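Local coordinates for putative thiosugar synthase (Amycolatopsis orientalis, PDB 4N6E) that is a putative thiosugar synthase of the ThiG family that probably takes up sulfur from the C-terminal tail of its partner, a ThiS/MoaD-type sulfur-carrier protein, at the interface of chains A and B. Coordinates in Å, arbitrary orientation; residue numbers count along the deposited sequence, not the author numbering. Chains: chain A, Putative thiosugar synthase; chain B, ThiS/MoaD family protein.

Contact 1: the interface of chains A and B. Residues chain A 54, 63-64, 86; chain B 86-88.
A:Ser63 turns its hydroxyl OG into the gap between its own backbone N and carbonyl carbon (chi1 80°), which places it against the tail of chain B. There OG donates a hydrogen bond of 2.8 Å to B:Ala88 O, approaching in the carbonyl plane on a lone pair. B:Val87 has CG1 anti to its carbonyl carbon (chi1 -59°), an arrangement that aims CG2 at A:Thr54 and CG1 at the 63-64 backbone. The methyl pair B:Val87 CG2 and A:Thr54 CG2 meets at 3.7 Å, the two side chains passing at a slant. A:Phe86 adds only a light touch, its ring carbon CE2 lying 4.2 Å from B:Val87 CG2.

Backbone bonds set the register. A:Thr54 N donates to B:Val87 O at 2.8 Å, and B:Val87 N returns a bond of 2.9 Å to A:Thr54 O, the reciprocal pair of an antiparallel bridge. On the opposite flank B:Ala88 N donates to A:Leu64 O at 2.9 Å. Both polar backbone groups of B:Val87 and of B:Ala88 are therefore engaged by chain A, which suggests that chain A reads the tail mainly through its backbone.

The tail, strand 87-88 of chain B, is clasped between the end of A strand 50-54 and the loop at 63-64. ThiG-family proteins are (beta/alpha) barrels, and the clasp probably directs the carrier's C-terminal glycines toward the interior of the synthase.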
loop_
_atom_site.group_PDB
_atom_site.type_symbol
_atom_site.label_atom_id
_atom_site.label_comp_id
_atom_site.label_asym_id
_atom_site.label_seq_id
_atom_site.Cartn_x
_atom_site.Cartn_y
_atom_site.Cartn_z
ATOM N N THR A 54 -7.895 -14.787 -25.203
ATOM C CA THR A 54 -6.981 -15.741 -25.842
ATOM C C THR A 54 -7.693 -16.911 -26.503
ATOM O O THR A 54 -8.913 -16.946 -26.600
ATOM C CB THR A 54 -5.947 -16.277 -24.806
ATOM O OG1 THR A 54 -4.912 -17.036 -25.465
ATOM C CG2 THR A 54 -6.622 -17.142 -23.743
ATOM N N SER A 63 -11.328 -22.001 -19.350
ATOM C CA SER A 63 -11.598 -20.598 -19.065
ATOM C C SER A 63 -12.830 -20.120 -19.817
ATOM O O SER A 63 -13.148 -20.624 -20.882
ATOM C CB SER A 63 -10.376 -19.725 -19.392
ATOM O OG SER A 63 -10.266 -19.448 -20.780
ATOM N N LEU A 64 -13.519 -19.141 -19.248
ATOM C CA LEU A 64 -14.854 -18.740 -19.713
ATOM C C LEU A 64 -14.917 -18.284 -21.179
ATOM O O LEU A 64 -13.984 -17.684 -21.693
ATOM C CB LEU A 64 -15.397 -17.638 -18.797
ATOM C CG LEU A 64 -15.639 -18.088 -17.348
ATOM C CD1 LEU A 64 -15.713 -16.904 -16.401
ATOM C CD2 LEU A 64 -16.894 -18.948 -17.244
ATOM N N PHE A 86 -1.299 -19.455 -22.812
ATOM C CA PHE A 86 -1.543 -20.914 -22.802
ATOM C C PHE A 86 -0.546 -21.662 -23.690
ATOM O O PHE A 86 -0.392 -22.878 -23.545
ATOM C CB PHE A 86 -2.962 -21.302 -23.251
ATOM C CG PHE A 86 -4.063 -20.902 -22.301
ATOM C CD1 PHE A 86 -3.924 -21.031 -20.922
ATOM C CD2 PHE A 86 -5.276 -20.427 -22.803
ATOM C CE1 PHE A 86 -4.963 -20.667 -20.066
ATOM C CE2 PHE A 86 -6.316 -20.058 -21.947
ATOM C CZ PHE A 86 -6.156 -20.175 -20.583
ATOM N N ALA B 86 -13.069 -18.227 -28.610
ATOM C CA ALA B 86 -12.419 -17.124 -27.927
ATOM C C ALA B 86 -12.673 -17.279 -26.442
ATOM O O ALA B 86 -13.804 -17.497 -26.039
ATOM C CB ALA B 86 -12.997 -15.803 -28.414
ATOM N N VAL B 87 -11.624 -17.176 -25.631
ATOM C CA VAL B 87 -11.772 -17.353 -24.193
ATOM C C VAL B 87 -11.053 -16.304 -23.343
ATOM O O VAL B 87 -10.199 -15.554 -23.820
ATOM C CB VAL B 87 -11.327 -18.753 -23.754
ATOM C CG1 VAL B 87 -12.137 -19.818 -24.474
ATOM C CG2 VAL B 87 -9.842 -18.956 -23.982
ATOM N N ALA B 88 -11.453 -16.262 -22.077
ATOM C CA ALA B 88 -10.835 -15.420 -21.078
ATOM C C ALA B 88 -9.366 -15.781 -20.962
ATOM O O ALA B 88 -9.021 -16.953 -20.837
ATOM C CB ALA B 88 -11.522 -15.619 -19.732
#

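Contact 2: the interface of chains A and B. Residues chain A 63-67; chain B 10, 45, 56, 85-86.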
loop_
_atom_site.group_PDB
_atom_site.type_symbol
_atom_site.label_atom_id
_atom_site.label_comp_id
_atom_site.label_asym_id
_atom_site.label_seq_id
_atom_site.Cartn_x
_atom_site.Cartn_y
_atom_site.Cartn_z
ATOM N N SER A 63 -11.328 -22.001 -19.350
ATOM C CA SER A 63 -11.598 -20.598 -19.065
ATOM C C SER A 63 -12.830 -20.120 -19.817
ATOM O O SER A 63 -13.148 -20.624 -20.882
ATOM C CB SER A 63 -10.376 -19.725 -19.392
ATOM O OG SER A 63 -10.266 -19.448 -20.780
ATOM N N LEU A 64 -13.519 -19.141 -19.248
ATOM C CA LEU A 64 -14.854 -18.740 -19.713
ATOM C C LEU A 64 -14.917 -18.284 -21.179
ATOM O O LEU A 64 -13.984 -17.684 -21.693
ATOM C CB LEU A 64 -15.397 -17.638 -18.797
ATOM C CG LEU A 64 -15.639 -18.088 -17.348
ATOM C CD1 LEU A 64 -15.713 -16.904 -16.401
ATOM C CD2 LEU A 64 -16.894 -18.948 -17.244
ATOM N N LEU A 65 -16.026 -18.580 -21.842
ATOM C CA LEU A 65 -16.252 -18.169 -23.231
ATOM C C LEU A 65 -16.589 -16.691 -23.332
ATOM O O LEU A 65 -17.401 -16.197 -22.551
ATOM C CB LEU A 65 -17.429 -18.952 -23.810
ATOM C CG LEU A 65 -17.223 -20.455 -23.954
ATOM C CD1 LEU A 65 -18.537 -21.221 -23.893
ATOM C CD2 LEU A 65 -16.500 -20.711 -25.262
ATOM N N LEU A 66 -16.005 -15.996 -24.307
ATOM C CA LEU A 66 -16.396 -14.613 -24.589
ATOM C C LEU A 66 -17.878 -14.457 -24.897
ATOM O O LEU A 66 -18.459 -13.413 -24.607
ATOM C CB LEU A 66 -15.574 -14.009 -25.731
ATOM C CG LEU A 66 -14.409 -13.171 -25.228
ATOM C CD1 LEU A 66 -13.466 -14.033 -24.411
ATOM C CD2 LEU A 66 -13.675 -12.531 -26.380
ATOM N N MET A 67 -18.480 -15.476 -25.503
ATOM C CA MET A 67 -19.935 -15.507 -25.690
ATOM C C MET A 67 -20.658 -15.201 -24.391
ATOM O O MET A 67 -21.504 -14.314 -24.342
ATOM C CB MET A 67 -20.381 -16.887 -26.139
ATOM C CG MET A 67 -20.084 -17.198 -27.581
ATOM S SD MET A 67 -20.958 -18.702 -28.028
ATOM C CE MET A 67 -19.976 -19.930 -27.185
ATOM N N ILE B 10 -14.636 -27.166 -22.977
ATOM C CA ILE B 10 -15.714 -26.342 -22.442
ATOM C C ILE B 10 -17.074 -26.692 -23.071
ATOM O O ILE B 10 -18.115 -26.419 -22.476
ATOM C CB ILE B 10 -15.412 -24.825 -22.603
ATOM C CG1 ILE B 10 -13.907 -24.511 -22.390
ATOM C CG2 ILE B 10 -16.256 -24.009 -21.617
ATOM C CD1 ILE B 10 -13.021 -24.504 -23.630
ATOM N N ARG B 45 -24.352 -22.950 -29.922
ATOM C CA ARG B 45 -23.108 -22.331 -29.457
ATOM C C ARG B 45 -22.207 -21.903 -30.618
ATOM O O ARG B 45 -21.349 -21.038 -30.444
ATOM C CB ARG B 45 -22.327 -23.300 -28.558
ATOM C CG ARG B 45 -23.132 -23.935 -27.425
ATOM C CD ARG B 45 -22.715 -23.447 -26.047
ATOM N NE ARG B 45 -22.994 -22.029 -25.844
ATOM C CZ ARG B 45 -22.646 -21.341 -24.756
ATOM N NH1 ARG B 45 -21.999 -21.937 -23.756
ATOM N NH2 ARG B 45 -22.943 -20.052 -24.666
ATOM N N ILE B 56 -16.348 -17.567 -32.135
ATOM C CA ILE B 56 -16.028 -18.954 -32.404
ATOM C C ILE B 56 -15.138 -19.012 -33.624
ATOM O O ILE B 56 -15.359 -18.283 -34.568
ATOM C CB ILE B 56 -17.321 -19.773 -32.648
ATOM C CG1 ILE B 56 -18.068 -19.962 -31.329
ATOM C CG2 ILE B 56 -17.018 -21.137 -33.260
ATOM C CD1 ILE B 56 -17.366 -20.884 -30.359
ATOM N N PRO B 85 -12.955 -21.734 -29.548
ATOM C CA PRO B 85 -13.631 -20.522 -29.106
ATOM C C PRO B 85 -12.690 -19.489 -28.472
ATOM O O PRO B 85 -11.658 -19.836 -27.901
ATOM C CB PRO B 85 -14.634 -21.037 -28.081
ATOM C CG PRO B 85 -14.034 -22.266 -27.540
ATOM C CD PRO B 85 -13.162 -22.852 -28.609
ATOM N N ALA B 86 -13.069 -18.227 -28.610
ATOM C CA ALA B 86 -12.419 -17.124 -27.927
ATOM C C ALA B 86 -12.673 -17.279 -26.442
ATOM O O ALA B 86 -13.804 -17.497 -26.039
ATOM C CB ALA B 86 -12.997 -15.803 -28.414
#
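A:Leu65 and B:Pro85 form the tight centre of this patch, with the leucine methyl CD2 lying against the proline ring at CB, 3.4 Å away. Chain B hides 54 Å² of A:Leu65, more than of any other residue here. The second branch, CD1, reaches to 3.5 Å from B:Arg45 NH1, at one end of the guanidinium, so the two branches address different partners.

A:Met67 bends at chi3 (-74°), folding its terminal methyl toward the arginine. CE then sits 3.7 Å above one guanidinium face of B:Arg45, displaced toward the rim, while SD lies 3.4 Å from B:Arg45 O. The arginine chain, itself bent at chi2 and chi3, thus serves chain A through packing: its flat end lies beneath the methionine methyl, while NH1 reaches A:Leu65 CD1. Replacing B:Arg45 with an alanine would probably leave A:Met67 CE without the guanidinium face beneath it and A:Leu65 CD1 without its NH1 neighbour, and let the methionine end turn more freely.

A backbone bond accompanies this packing: A:Leu66 N donates to B:Ala86 O at 3.2 Å. The bond is nearly straight at hydrogen (176°), yet the donor stands above the carbonyl plane rather than on a lone pair. Beside it, A:Leu66 CD2 meets B:Ala86 CB at 3.9 Å.

The margins are looser. B:Ile10 CG1 comes no nearer than 4.2 Å to A:Ser63 O, and B:Ile56 CD1 is likewise 4.2 Å from A:Met67 CE, although B:Ile10 has 30 Å² hidden and B:Ile56 only 12 Å².

Within the fold, the loop at 63-65 and the first turn of A helix 66-72 meet the carrier where its strand 80-85 ends. The amide of A:Leu66 belongs to that opening turn, whose N-terminal end may polarise B:Ala86 O. Residues of the 3-10 helix 9-11, helix 42-46 and strand 56-60 supply the rest of chain B's surface at this patch.

Contact 1 and contact 2 are neighbouring parts of one enzyme-carrier interface, the centres of their C-alpha atoms about 7 Å apart. They share A:Ser63, A:Leu64 and B:Ala86, so the same loop of chain A and the same start of the carrier tail serve both. Contact 2 hides 228 Å² of surface, summed over both chains, against 102 Å² in contact 1; the former engages the body of the carrier, and the latter appears to guide its extended C-terminus. This division suggests that docking of the carrier body and threading of the tail are coupled. The deposited assembly holds two copies of each protein, and the arrangement recurs in both.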